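Local coordinates for tudor and KH domain-containing protein homolog (Bombyx mori, PDB 5VQH) that takes part in primary piRNA biogenesis to silence transposons in the germline and, through its Tudor domain, binds symmetrically methylated Siwi and Ago3, at residues A29-W37 and D166-E177; F145-S153 and G226-V236. One frame throughout, in Å; residues are numbered along the deposited sequence.

Both contacts belong to the extended Tudor domain, on its seven-strand sheet and the helices beside it, and their centres lie about 11 Å apart. Along the chain their segments alternate: 29-37, 145-153, 166-177, then 226-236. Contact 1 sets the hairpin of strands 23-30 and 35-40 against helix 170-179; contact 2 sets the chain leaving strand 142-146 against helix 225-231 and the C-terminal tail. Strands 35-40 and 142-146 are neighbours in the sheet, Pro-33 and Leu-146 are joined through their backbones, and a salt bridge from Arg-175 to Glu-232 ties the two helical pieces together. Early and late parts of the chain thus build one compact subdomain beside the five-strand Tudor sheet.

Contact 1: residues A29-W37 and D166-E177; sequences AVSSPSRFW and DKWHPQAVERFE
Pro-33, at the corner of the turn Ser-32 to Arg-35, is covered by two aromatic rings of segment 166-177. Its CD stands 3.6 Å from the centroid of the five-membered ring of Trp-168, almost on the ring normal, while its CA lies over one face of Phe-176. Phe-176 has CG anti to its own N (chi1 180°), which sends the ring out from the helix to the hairpin. There its edge meets a face of Phe-36 in a T-shaped pair, centroids 5.1 Å apart and planes at 68°. At the edge of the Phe-176 ring Val-30 CG1 comes to 3.7 Å from CD2, and Val-173 CG1 packs on the backbone O of Ser-31. Leu-146 and Leu-229 cover Phe-176 further. The side chain of Val-30 is about 10 Å from the bound dimethylarginine, so the contact lies outside the pocket.

The polar bonds lie at the turn. Trp-168 NE1 donates to Ser-34 OG over 2.7 Å, nearly straight and in the indole plane. Ser-32 OG, placed between backbone N and carbonyl carbon (chi1 83°), gives a 2.7 Å bond to Asp-166 OD2 from above the carboxylate plane and accepts from Ser-34 N, forming an ST turn. Arg-35 O takes the N-H groups of both Ser-31 and Ser-32, the pattern of a classic beta bulge.

A leucine replacing Trp-168 would probably uncover one side of Pro-33 and leave Ser-34 OG without its indole donor.

Apolar ring packing therefore joins helix to hairpin, while directional bonds fix the turn in place.

Contact 2: residues F145-S153 and G226-V236; sequences FLAGVRPAS and GAVLVAEGWAV
This is a short antiparallel backbone pairing, flanked by apolar packing, where the chain leaving strand 142-146 runs beside helix 225-231 and the C-terminal tail. Arg-150 and Val-236 form a hydrogen-bonded pair: Val-236 N donates to Arg-150 O at 2.9 Å, and Arg-150 N returns a longer bond to Val-236 O at 3.3 Å. Ala-152 N reaches Trp-234 O, and between these bonds Pro-151 bridges Ala-235, their CA atoms 4.5 Å apart.

Arg-150 has CG between backbone N and carbonyl carbon (chi1 46°), and its chain bends at chi2 to lay one guanidinium face over Val-236 CG2, which sits 3.9 Å above the centre of the plane. Further in, Val-149 CB meets Ala-235 CB, and its CG1 branch touches Val-230 CG2 on the helix at 3.9 Å. Leu-146 CD2 presses on Gly-226 CA at 3.5 Å. Trp-168, from the first contact, also touches Val-149, Pro-151 and Ala-235.

The helix ends at Ala-231, and the residues that follow form a Schellman motif: Gly-233, with positive phi, gives its N-H to Val-230 O, and Trp-234 N reaches Leu-229 O weakly. The tail then turns back to Pro-151. Both partners follow the Tudor core in the chain, and their pairing closes the C-terminal tail against the staphylococcal-nuclease-like subdomain that is characteristic of extended Tudor domains.

Contact 1: residues A29-W37 and D166-E177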
ATOM      1  N   ALA A  29       4.692  -1.414   0.017  1.00 26.49           N
ATOM      2  CA  ALA A  29       5.010   0.002   0.042  1.00 25.20           C
ATOM      3  C   ALA A  29       5.224   0.435   1.455  1.00 25.42           C
ATOM      4  O   ALA A  29       4.691  -0.178   2.396  1.00 24.19           O
ATOM      5  CB  ALA A  29       3.881   0.805  -0.574  1.00 26.10           C
ATOM      6  N   VAL A  30       5.989   1.516   1.603  1.00 26.74           N
ATOM      7  CA  VAL A  30       6.308   2.073   2.908  1.00 26.65           C
ATOM      8  C   VAL A  30       6.133   3.557   2.805  1.00 27.59           C
ATOM      9  O   VAL A  30       6.487   4.143   1.817  1.00 26.51           O
ATOM     10  CB  VAL A  30       7.767   1.843   3.327  1.00 27.53           C
ATOM     11  CG1 VAL A  30       8.054   2.573   4.627  1.00 27.54           C
ATOM     12  CG2 VAL A  30       8.093   0.354   3.506  1.00 29.42           C
ATOM     13  N   SER A  31       5.554   4.139   3.825  1.00 29.27           N
ATOM     14  CA  SER A  31       5.586   5.575   4.030  1.00 33.27           C
ATOM     15  C   SER A  31       6.538   5.796   5.204  1.00 32.37           C
ATOM     16  O   SER A  31       7.479   6.570   5.105  1.00 37.63           O
ATOM     17  CB  SER A  31       4.160   6.091   4.304  1.00 34.84           C
ATOM     18  OG  SER A  31       4.193   7.355   4.898  1.00 38.67           O
ATOM     19  N   SER A  32       6.331   5.052   6.280  1.00 31.37           N
ATOM     20  CA  SER A  32       7.228   5.030   7.407  1.00 32.33           C
ATOM     21  C   SER A  32       6.881   3.818   8.233  1.00 34.07           C
ATOM     22  O   SER A  32       5.857   3.212   8.011  1.00 42.37           O
ATOM     23  CB  SER A  32       6.971   6.247   8.289  1.00 32.14           C
ATOM     24  OG  SER A  32       5.885   6.004   9.162  1.00 29.19           O
ATOM     25  N   PRO A  33       7.661   3.517   9.261  1.00 32.79           N
ATOM     26  CA  PRO A  33       7.359   2.372  10.123  1.00 33.77           C
ATOM     27  C   PRO A  33       6.017   2.453  10.825  1.00 35.46           C
ATOM     28  O   PRO A  33       5.498   1.434  11.324  1.00 34.53           O
ATOM     29  CB  PRO A  33       8.435   2.454  11.178  1.00 33.04           C
ATOM     30  CG  PRO A  33       9.554   3.141  10.496  1.00 34.56           C
ATOM     31  CD  PRO A  33       8.907   4.170   9.645  1.00 32.59           C
ATOM     32  N   SER A  34       5.477   3.661  10.906  1.00 33.99           N
ATOM     33  CA  SER A  34       4.157   3.843  11.450  1.00 35.17           C
ATOM     34  C   SER A  34       3.050   3.592  10.423  1.00 32.36           C
ATOM     35  O   SER A  34       1.907   3.604  10.782  1.00 30.50           O
ATOM     36  CB  SER A  34       4.049   5.250  12.050  1.00 38.00           C
ATOM     37  OG  SER A  34       4.936   5.365  13.167  1.00 43.24           O
ATOM     38  N   ARG A  35       3.398   3.369   9.163  1.00 32.83           N
ATOM     39  CA  ARG A  35       2.432   3.341   8.090  1.00 33.23           C
ATOM     40  C   ARG A  35       3.031   2.697   6.858  1.00 31.69           C
ATOM     41  O   ARG A  35       3.737   3.356   6.065  1.00 31.36           O
ATOM     42  CB  ARG A  35       1.977   4.752   7.740  1.00 38.34           C
ATOM     43  CG  ARG A  35       0.666   4.864   6.963  1.00 47.07           C
ATOM     44  CD  ARG A  35       0.276   6.331   6.834  1.00 58.36           C
ATOM     45  NE  ARG A  35      -0.387   6.655   5.569  1.00 70.50           N
ATOM     46  CZ  ARG A  35      -1.703   6.567   5.359  1.00 86.56           C
ATOM     47  NH1 ARG A  35      -2.525   6.129   6.322  1.00 92.24           N
ATOM     48  NH2 ARG A  35      -2.208   6.904   4.168  1.00 86.21           N
ATOM     49  N   PHE A  36       2.736   1.407   6.693  1.00 27.94           N
ATOM     50  CA  PHE A  36       3.149   0.670   5.511  1.00 26.75           C
ATOM     51  C   PHE A  36       2.088  -0.329   5.086  1.00 26.57           C
ATOM     52  O   PHE A  36       1.081  -0.473   5.756  1.00 27.72           O
ATOM     53  CB  PHE A  36       4.517   0.024   5.729  1.00 26.15           C
ATOM     54  CG  PHE A  36       4.567  -0.921   6.845  1.00 25.04           C
ATOM     55  CD1 PHE A  36       4.452  -2.274   6.603  1.00 25.56           C
ATOM     56  CD2 PHE A  36       4.770  -0.469   8.143  1.00 26.71           C
ATOM     57  CE1 PHE A  36       4.503  -3.183   7.644  1.00 26.74           C
ATOM     58  CE2 PHE A  36       4.800  -1.362   9.214  1.00 26.97           C
ATOM     59  CZ  PHE A  36       4.664  -2.734   8.953  1.00 28.55           C
ATOM     60  N   TRP A  37       2.310  -0.971   3.948  1.00 24.57           N
ATOM     61  CA  TRP A  37       1.358  -1.850   3.324  1.00 24.37           C
ATOM     62  C   TRP A  37       1.966  -3.240   3.061  1.00 24.01           C
ATOM     63  O   TRP A  37       3.084  -3.375   2.599  1.00 24.69           O
ATOM     64  CB  TRP A  37       0.809  -1.167   2.046  1.00 25.81           C
ATOM     65  CG  TRP A  37      -0.080   0.068   2.413  1.00 26.14           C
ATOM     66  CD1 TRP A  37      -1.430   0.066   2.655  1.00 26.75           C
ATOM     67  CD2 TRP A  37       0.338   1.415   2.593  1.00 25.46           C
ATOM     68  NE1 TRP A  37      -1.853   1.320   2.984  1.00 25.90           N
ATOM     69  CE2 TRP A  37      -0.785   2.159   2.954  1.00 26.20           C
ATOM     70  CE3 TRP A  37       1.554   2.070   2.466  1.00 27.07           C
ATOM     71  CZ2 TRP A  37      -0.720   3.513   3.199  1.00 29.86           C
ATOM     72  CZ3 TRP A  37       1.622   3.401   2.724  1.00 26.60           C
ATOM     73  CH2 TRP A  37       0.506   4.121   3.066  1.00 28.59           C
ATOM     74  N   ASP A 166       6.975  10.149   9.472  1.00 58.95           N
ATOM     75  CA  ASP A 166       5.835  10.428  10.376  1.00 66.62           C
ATOM     76  C   ASP A 166       6.306  10.683  11.819  1.00 67.98           C
ATOM     77  O   ASP A 166       5.842  10.035  12.772  1.00 64.38           O
ATOM     78  CB  ASP A 166       4.809   9.279  10.321  1.00 67.77           C
ATOM     79  CG  ASP A 166       4.504   8.834   8.883  1.00 70.27           C
ATOM     80  OD1 ASP A 166       4.855   9.587   7.946  1.00 76.48           O
ATOM     81  OD2 ASP A 166       3.938   7.740   8.673  1.00 56.94           O
ATOM     82  N   LYS A 167       7.214  11.661  11.937  1.00 69.75           N
ATOM     83  CA  LYS A 167       8.013  11.935  13.140  1.00 64.33           C
ATOM     84  C   LYS A 167       9.267  11.028  13.164  1.00 57.06           C
ATOM     85  O   LYS A 167      10.148  11.191  13.997  1.00 55.64           O
ATOM     86  CB  LYS A 167       7.173  11.773  14.413  1.00 69.40           C
ATOM     87  CG  LYS A 167       7.642  12.632  15.577  1.00 73.89           C
ATOM     88  CD  LYS A 167       7.914  11.784  16.816  1.00 75.13           C
ATOM     89  CE  LYS A 167       7.989  12.632  18.068  1.00 76.35           C
ATOM     90  NZ  LYS A 167       9.161  13.542  18.006  1.00 78.48           N
ATOM     91  N   TRP A 168       9.315  10.069  12.244  1.00 48.28           N
ATOM     92  CA  TRP A 168      10.477   9.264  11.997  1.00 42.56           C
ATOM     93  C   TRP A 168      11.483  10.077  11.264  1.00 42.10           C
ATOM     94  O   TRP A 168      11.132  10.866  10.394  1.00 43.61           O
ATOM     95  CB  TRP A 168      10.101   8.051  11.130  1.00 42.01           C
ATOM     96  CG  TRP A 168       9.298   7.050  11.891  1.00 41.76           C
ATOM     97  CD1 TRP A 168       7.927   6.948  11.945  1.00 40.80           C
ATOM     98  CD2 TRP A 168       9.812   6.035  12.752  1.00 38.21           C
ATOM     99  NE1 TRP A 168       7.562   5.909  12.773  1.00 38.32           N
ATOM    100  CE2 TRP A 168       8.698   5.330  13.278  1.00 39.74           C
ATOM    101  CE3 TRP A 168      11.108   5.635  13.114  1.00 38.67           C
ATOM    102  CZ2 TRP A 168       8.843   4.246  14.166  1.00 40.81           C
ATOM    103  CZ3 TRP A 168      11.262   4.555  13.989  1.00 40.76           C
ATOM    104  CH2 TRP A 168      10.124   3.858  14.499  1.00 40.34           C
ATOM    105  N   HIS A 169      12.744   9.859  11.599  1.00 41.51           N
ATOM    106  CA  HIS A 169      13.832  10.430  10.856  1.00 42.57           C
ATOM    107  C   HIS A 169      13.903   9.754   9.482  1.00 45.45           C
ATOM    108  O   HIS A 169      13.777   8.533   9.389  1.00 50.04           O
ATOM    109  CB  HIS A 169      15.126  10.214  11.633  1.00 47.46           C
ATOM    110  CG  HIS A 169      16.315  10.922  11.051  1.00 52.48           C
ATOM    111  ND1 HIS A 169      17.004  10.446   9.953  1.00 49.53           N
ATOM    112  CD2 HIS A 169      16.946  12.063  11.422  1.00 51.91           C
ATOM    113  CE1 HIS A 169      17.995  11.265   9.660  1.00 48.93           C
ATOM    114  NE2 HIS A 169      17.982  12.252  10.539  1.00 53.09           N
ATOM    115  N   PRO A 170      14.128  10.531   8.407  1.00 45.17           N
ATOM    116  CA  PRO A 170      14.223  10.000   7.037  1.00 42.95           C
ATOM    117  C   PRO A 170      15.116   8.755   6.830  1.00 39.78           C
ATOM    118  O   PRO A 170      14.846   7.935   5.978  1.00 41.78           O
ATOM    119  CB  PRO A 170      14.826  11.175   6.255  1.00 43.68           C
ATOM    120  CG  PRO A 170      14.410  12.380   6.994  1.00 44.75           C
ATOM    121  CD  PRO A 170      14.312  11.994   8.444  1.00 45.16           C
ATOM    122  N   GLN A 171      16.211   8.659   7.543  1.00 38.82           N
ATOM    123  CA  GLN A 171      17.114   7.533   7.418  1.00 40.72           C
ATOM    124  C   GLN A 171      16.677   6.301   8.183  1.00 39.55           C
ATOM    125  O   GLN A 171      17.164   5.205   7.893  1.00 38.38           O
ATOM    126  CB  GLN A 171      18.499   7.924   7.908  1.00 44.32           C
ATOM    127  CG  GLN A 171      19.174   8.933   7.025  1.00 48.86           C
ATOM    128  CD  GLN A 171      19.076   8.559   5.555  1.00 56.06           C
ATOM    129  OE1 GLN A 171      19.322   7.408   5.160  1.00 60.76           O
ATOM    130  NE2 GLN A 171      18.705   9.533   4.733  1.00 61.19           N
ATOM    131  N   ALA A 172      15.844   6.515   9.205  1.00 37.92           N
ATOM    132  CA  ALA A 172      15.113   5.454   9.885  1.00 38.26           C
ATOM    133  C   ALA A 172      14.195   4.817   8.855  1.00 39.82           C
ATOM    134  O   ALA A 172      14.224   3.611   8.673  1.00 43.79           O
ATOM    135  CB  ALA A 172      14.290   6.008  11.038  1.00 35.02           C
ATOM    136  N   VAL A 173      13.405   5.652   8.174  1.00 37.00           N
ATOM    137  CA  VAL A 173      12.500   5.195   7.156  1.00 34.79           C
ATOM    138  C   VAL A 173      13.287   4.475   6.104  1.00 36.96           C
ATOM    139  O   VAL A 173      12.878   3.408   5.649  1.00 45.62           O
ATOM    140  CB  VAL A 173      11.732   6.330   6.493  1.00 37.03           C
ATOM    141  CG1 VAL A 173      10.808   5.787   5.418  1.00 38.52           C
ATOM    142  CG2 VAL A 173      10.906   7.088   7.524  1.00 39.61           C
ATOM    143  N   GLU A 174      14.421   5.029   5.717  1.00 38.16           N
ATOM    144  CA  GLU A 174      15.247   4.424   4.664  1.00 41.03           C
ATOM    145  C   GLU A 174      15.715   3.000   5.020  1.00 40.40           C
ATOM    146  O   GLU A 174      15.697   2.072   4.204  1.00 38.12           O
ATOM    147  CB  GLU A 174      16.471   5.309   4.421  1.00 45.49           C
ATOM    148  CG  GLU A 174      17.441   4.762   3.383  1.00 50.23           C
ATOM    149  CD  GLU A 174      16.754   4.306   2.111  1.00 51.56           C
ATOM    150  OE1 GLU A 174      15.769   4.957   1.687  1.00 59.68           O
ATOM    151  OE2 GLU A 174      17.208   3.293   1.534  1.00 59.07           O
ATOM    152  N   ARG A 175      16.136   2.860   6.261  1.00 38.72           N
ATOM    153  CA  ARG A 175      16.684   1.627   6.759  1.00 42.78           C
ATOM    154  C   ARG A 175      15.578   0.555   6.902  1.00 39.53           C
ATOM    155  O   ARG A 175      15.790  -0.648   6.624  1.00 36.92           O
ATOM    156  CB  ARG A 175      17.372   1.955   8.076  1.00 45.59           C
ATOM    157  CG  ARG A 175      18.082   0.806   8.711  1.00 48.37           C
ATOM    158  CD  ARG A 175      19.456   0.559   8.146  1.00 43.86           C
ATOM    159  NE  ARG A 175      19.888  -0.694   8.743  1.00 41.87           N
ATOM    160  CZ  ARG A 175      20.239  -1.777   8.070  1.00 48.72           C
ATOM    161  NH1 ARG A 175      20.284  -1.790   6.725  1.00 46.74           N
ATOM    162  NH2 ARG A 175      20.593  -2.858   8.756  1.00 48.85           N
ATOM    163  N   PHE A 176      14.399   1.019   7.293  1.00 34.32           N
ATOM    164  CA  PHE A 176      13.227   0.193   7.316  1.00 37.55           C
ATOM    165  C   PHE A 176      12.903  -0.273   5.906  1.00 39.25           C
ATOM    166  O   PHE A 176      12.453  -1.397   5.736  1.00 39.02           O
ATOM    167  CB  PHE A 176      12.045   0.958   7.932  1.00 39.76           C
ATOM    168  CG  PHE A 176      10.745   0.168   7.996  1.00 39.78           C
ATOM    169  CD1 PHE A 176      10.641  -0.984   8.761  1.00 38.03           C
ATOM    170  CD2 PHE A 176       9.586   0.627   7.334  1.00 43.14           C
ATOM    171  CE1 PHE A 176       9.439  -1.685   8.839  1.00 36.00           C
ATOM    172  CE2 PHE A 176       8.372  -0.068   7.420  1.00 40.10           C
ATOM    173  CZ  PHE A 176       8.309  -1.234   8.169  1.00 37.12           C
ATOM    174  N   GLU A 177      13.142   0.560   4.893  1.00 37.76           N
ATOM    175  CA  GLU A 177      12.913   0.100   3.537  1.00 38.88           C
ATOM    176  C   GLU A 177      13.953  -0.935   3.123  1.00 37.65           C
ATOM    177  O   GLU A 177      13.689  -1.772   2.273  1.00 40.41           O
ATOM    178  CB  GLU A 177      12.894   1.255   2.549  1.00 41.63           C
ATOM    179  CG  GLU A 177      11.780   2.265   2.795  1.00 46.95           C
ATOM    180  CD  GLU A 177      11.648   3.295   1.675  1.00 48.82           C
ATOM    181  OE1 GLU A 177      12.107   3.031   0.550  1.00 50.50           O
ATOM    182  OE2 GLU A 177      11.069   4.373   1.899  1.00 57.21           O
TER

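Contact 2: residues F145-S153 and G226-V236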
ATOM      1  N   PHE A 145       1.266  -1.017  10.848  1.00 29.69           N
ATOM      2  CA  PHE A 145       2.315  -0.271  11.507  1.00 29.02           C
ATOM      3  C   PHE A 145       3.112  -1.252  12.323  1.00 27.54           C
ATOM      4  O   PHE A 145       2.668  -2.356  12.548  1.00 23.90           O
ATOM      5  CB  PHE A 145       1.731   0.856  12.365  1.00 29.22           C
ATOM      6  CG  PHE A 145       1.016   0.392  13.582  1.00 29.59           C
ATOM      7  CD1 PHE A 145       1.681   0.298  14.794  1.00 31.12           C
ATOM      8  CD2 PHE A 145      -0.315   0.059  13.531  1.00 28.68           C
ATOM      9  CE1 PHE A 145       1.020  -0.139  15.933  1.00 29.88           C
ATOM     10  CE2 PHE A 145      -0.974  -0.390  14.662  1.00 28.49           C
ATOM     11  CZ  PHE A 145      -0.314  -0.485  15.863  1.00 28.36           C
ATOM     12  N   LEU A 146       4.299  -0.842  12.741  1.00 29.35           N
ATOM     13  CA  LEU A 146       5.253  -1.765  13.337  1.00 28.79           C
ATOM     14  C   LEU A 146       5.030  -1.696  14.810  1.00 28.07           C
ATOM     15  O   LEU A 146       4.971  -0.629  15.351  1.00 31.30           O
ATOM     16  CB  LEU A 146       6.678  -1.361  12.996  1.00 29.29           C
ATOM     17  CG  LEU A 146       7.643  -2.543  13.043  1.00 33.25           C
ATOM     18  CD1 LEU A 146       7.515  -3.429  11.815  1.00 33.64           C
ATOM     19  CD2 LEU A 146       9.074  -2.062  13.158  1.00 35.93           C
ATOM     20  N   ALA A 147       4.896  -2.829  15.467  1.00 29.77           N
ATOM     21  CA  ALA A 147       4.594  -2.815  16.868  1.00 33.27           C
ATOM     22  C   ALA A 147       5.846  -2.681  17.678  1.00 35.71           C
ATOM     23  O   ALA A 147       6.931  -3.071  17.262  1.00 37.14           O
ATOM     24  CB  ALA A 147       3.835  -4.064  17.271  1.00 35.12           C
ATOM     25  N   GLY A 148       5.686  -2.082  18.835  1.00 40.83           N
ATOM     26  CA  GLY A 148       6.732  -2.102  19.835  1.00 48.35           C
ATOM     27  C   GLY A 148       7.847  -1.101  19.633  1.00 52.74           C
ATOM     28  O   GLY A 148       8.848  -1.158  20.346  1.00 65.51           O
ATOM     29  N   VAL A 149       7.704  -0.183  18.678  1.00 48.12           N
ATOM     30  CA  VAL A 149       8.739   0.834  18.468  1.00 45.07           C
ATOM     31  C   VAL A 149       8.092   2.213  18.344  1.00 44.66           C
ATOM     32  O   VAL A 149       6.944   2.339  17.954  1.00 40.88           O
ATOM     33  CB  VAL A 149       9.630   0.514  17.235  1.00 42.27           C
ATOM     34  CG1 VAL A 149      10.197  -0.884  17.315  1.00 40.31           C
ATOM     35  CG2 VAL A 149       8.857   0.632  15.951  1.00 43.32           C
ATOM     36  N   ARG A 150       8.821   3.247  18.723  1.00 46.87           N
ATOM     37  CA  ARG A 150       8.429   4.607  18.365  1.00 48.59           C
ATOM     38  C   ARG A 150       9.683   5.363  17.965  1.00 43.77           C
ATOM     39  O   ARG A 150      10.797   4.915  18.253  1.00 39.60           O
ATOM     40  CB  ARG A 150       7.638   5.304  19.484  1.00 55.15           C
ATOM     41  CG  ARG A 150       8.241   5.145  20.864  1.00 66.71           C
ATOM     42  CD  ARG A 150       7.192   5.120  21.970  1.00 73.69           C
ATOM     43  NE  ARG A 150       7.865   5.051  23.267  1.00 82.73           N
ATOM     44  CZ  ARG A 150       8.475   3.966  23.764  1.00 90.31           C
ATOM     45  NH1 ARG A 150       8.504   2.803  23.098  1.00 88.32           N
ATOM     46  NH2 ARG A 150       9.071   4.042  24.955  1.00 90.12           N
ATOM     47  N   PRO A 151       9.518   6.478  17.237  1.00 44.33           N
ATOM     48  CA  PRO A 151      10.720   7.172  16.776  1.00 46.51           C
ATOM     49  C   PRO A 151      11.561   7.758  17.903  1.00 50.25           C
ATOM     50  O   PRO A 151      11.034   8.143  18.959  1.00 47.12           O
ATOM     51  CB  PRO A 151      10.202   8.270  15.853  1.00 47.01           C
ATOM     52  CG  PRO A 151       8.720   8.136  15.797  1.00 46.52           C
ATOM     53  CD  PRO A 151       8.268   7.053  16.707  1.00 45.20           C
ATOM     54  N   ALA A 152      12.870   7.776  17.667  1.00 59.17           N
ATOM     55  CA  ALA A 152      13.839   8.275  18.636  1.00 66.52           C
ATOM     56  C   ALA A 152      13.902   9.806  18.596  1.00 71.46           C
ATOM     57  O   ALA A 152      14.097  10.412  17.531  1.00 72.84           O
ATOM     58  CB  ALA A 152      15.203   7.668  18.369  1.00 65.32           C
ATOM     59  N   SER A 153      13.744  10.416  19.771  1.00 75.01           N
ATOM     60  CA  SER A 153      13.560  11.866  19.897  1.00 72.49           C
ATOM     61  C   SER A 153      14.609  12.689  19.141  1.00 69.42           C
ATOM     62  O   SER A 153      15.751  12.810  19.582  1.00 66.78           O
ATOM     63  CB  SER A 153      13.546  12.243  21.381  1.00 70.24           C
ATOM     64  OG  SER A 153      12.618  11.452  22.107  1.00 71.47           O
ATOM     65  N   GLY A 226      12.103  -4.472  13.522  1.00 36.88           N
ATOM     66  CA  GLY A 226      12.000  -3.434  14.525  1.00 38.59           C
ATOM     67  C   GLY A 226      13.111  -3.495  15.555  1.00 42.75           C
ATOM     68  O   GLY A 226      13.490  -2.467  16.094  1.00 43.90           O
ATOM     69  N   ALA A 227      13.627  -4.686  15.865  1.00 44.82           N
ATOM     70  CA  ALA A 227      14.662  -4.773  16.889  1.00 44.19           C
ATOM     71  C   ALA A 227      15.963  -4.241  16.327  1.00 42.17           C
ATOM     72  O   ALA A 227      16.758  -3.644  17.044  1.00 44.03           O
ATOM     73  CB  ALA A 227      14.814  -6.195  17.412  1.00 49.40           C
ATOM     74  N   VAL A 228      16.158  -4.417  15.030  1.00 40.54           N
ATOM     75  CA  VAL A 228      17.273  -3.787  14.359  1.00 40.29           C
ATOM     76  C   VAL A 228      17.197  -2.271  14.417  1.00 42.08           C
ATOM     77  O   VAL A 228      18.213  -1.625  14.552  1.00 46.23           O
ATOM     78  CB  VAL A 228      17.339  -4.178  12.893  1.00 41.51           C
ATOM     79  CG1 VAL A 228      18.414  -3.384  12.172  1.00 40.16           C
ATOM     80  CG2 VAL A 228      17.618  -5.660  12.757  1.00 43.46           C
ATOM     81  N   LEU A 229      16.006  -1.707  14.273  1.00 41.90           N
ATOM     82  CA  LEU A 229      15.836  -0.261  14.282  1.00 40.73           C
ATOM     83  C   LEU A 229      16.145   0.309  15.673  1.00 44.08           C
ATOM     84  O   LEU A 229      16.750   1.389  15.820  1.00 42.82           O
ATOM     85  CB  LEU A 229      14.413   0.138  13.861  1.00 39.98           C
ATOM     86  CG  LEU A 229      13.984  -0.059  12.385  1.00 42.61           C
ATOM     87  CD1 LEU A 229      12.489   0.247  12.222  1.00 44.21           C
ATOM     88  CD2 LEU A 229      14.782   0.747  11.370  1.00 39.45           C
ATOM     89  N   VAL A 230      15.726  -0.409  16.698  1.00 45.54           N
ATOM     90  CA  VAL A 230      15.973   0.037  18.059  1.00 50.01           C
ATOM     91  C   VAL A 230      17.474   0.005  18.325  1.00 51.68           C
ATOM     92  O   VAL A 230      18.005   0.955  18.871  1.00 59.02           O
ATOM     93  CB  VAL A 230      15.228  -0.827  19.097  1.00 51.81           C
ATOM     94  CG1 VAL A 230      15.677  -0.476  20.511  1.00 52.44           C
ATOM     95  CG2 VAL A 230      13.705  -0.671  18.947  1.00 50.39           C
ATOM     96  N   ALA A 231      18.158  -1.063  17.916  1.00 51.22           N
ATOM     97  CA  ALA A 231      19.598  -1.218  18.197  1.00 47.99           C
ATOM     98  C   ALA A 231      20.443  -0.176  17.479  1.00 52.63           C
ATOM     99  O   ALA A 231      21.417   0.324  18.033  1.00 53.61           O
ATOM    100  CB  ALA A 231      20.065  -2.603  17.806  1.00 47.29           C
ATOM    101  N   GLU A 232      20.065   0.158  16.243  1.00 52.94           N
ATOM    102  CA  GLU A 232      20.751   1.196  15.479  1.00 49.64           C
ATOM    103  C   GLU A 232      20.318   2.602  15.876  1.00 49.76           C
ATOM    104  O   GLU A 232      20.662   3.571  15.208  1.00 56.10           O
ATOM    105  CB  GLU A 232      20.498   1.008  13.991  1.00 50.28           C
ATOM    106  CG  GLU A 232      21.051  -0.282  13.406  1.00 51.86           C
ATOM    107  CD  GLU A 232      20.865  -0.373  11.894  1.00 55.02           C
ATOM    108  OE1 GLU A 232      20.186   0.514  11.325  1.00 54.74           O
ATOM    109  OE2 GLU A 232      21.389  -1.327  11.258  1.00 57.33           O
ATOM    110  N   GLY A 233      19.552   2.725  16.949  1.00 45.52           N
ATOM    111  CA  GLY A 233      19.201   4.030  17.477  1.00 44.49           C
ATOM    112  C   GLY A 233      18.121   4.810  16.752  1.00 42.79           C
ATOM    113  O   GLY A 233      17.795   5.907  17.182  1.00 42.43           O
ATOM    114  N   TRP A 234      17.527   4.257  15.691  1.00 41.64           N
ATOM    115  CA  TRP A 234      16.399   4.923  15.011  1.00 38.83           C
ATOM    116  C   TRP A 234      15.071   4.921  15.789  1.00 41.74           C
ATOM    117  O   TRP A 234      14.241   5.850  15.641  1.00 39.26           O
ATOM    118  CB  TRP A 234      16.184   4.312  13.656  1.00 40.26           C
ATOM    119  CG  TRP A 234      17.378   4.422  12.772  1.00 43.60           C
ATOM    120  CD1 TRP A 234      18.100   3.397  12.234  1.00 43.61           C
ATOM    121  CD2 TRP A 234      18.006   5.633  12.331  1.00 46.46           C
ATOM    122  NE1 TRP A 234      19.142   3.895  11.483  1.00 49.15           N
ATOM    123  CE2 TRP A 234      19.100   5.266  11.523  1.00 47.22           C
ATOM    124  CE3 TRP A 234      17.752   6.990  12.550  1.00 48.31           C
ATOM    125  CZ2 TRP A 234      19.918   6.199  10.916  1.00 47.64           C
ATOM    126  CZ3 TRP A 234      18.579   7.915  11.955  1.00 50.59           C
ATOM    127  CH2 TRP A 234      19.645   7.514  11.146  1.00 47.71           C
ATOM    128  N   ALA A 235      14.871   3.897  16.623  1.00 40.58           N
ATOM    129  CA  ALA A 235      13.629   3.771  17.398  1.00 40.72           C
ATOM    130  C   ALA A 235      13.909   3.526  18.886  1.00 40.79           C
ATOM    131  O   ALA A 235      15.044   3.287  19.269  1.00 45.93           O
ATOM    132  CB  ALA A 235      12.805   2.615  16.815  1.00 39.88           C
ATOM    133  N   VAL A 236      12.881   3.544  19.732  1.00 44.32           N
ATOM    134  CA  VAL A 236      13.040   3.031  21.115  1.00 49.05           C
ATOM    135  C   VAL A 236      11.972   2.005  21.462  1.00 44.67           C
ATOM    136  O   VAL A 236      10.831   2.192  21.067  1.00 48.00           O
ATOM    137  CB  VAL A 236      13.068   4.170  22.173  1.00 49.66           C
ATOM    138  CG1 VAL A 236      14.308   5.037  21.994  1.00 46.92           C
ATOM    139  CG2 VAL A 236      11.806   5.015  22.100  1.00 54.99           C
TER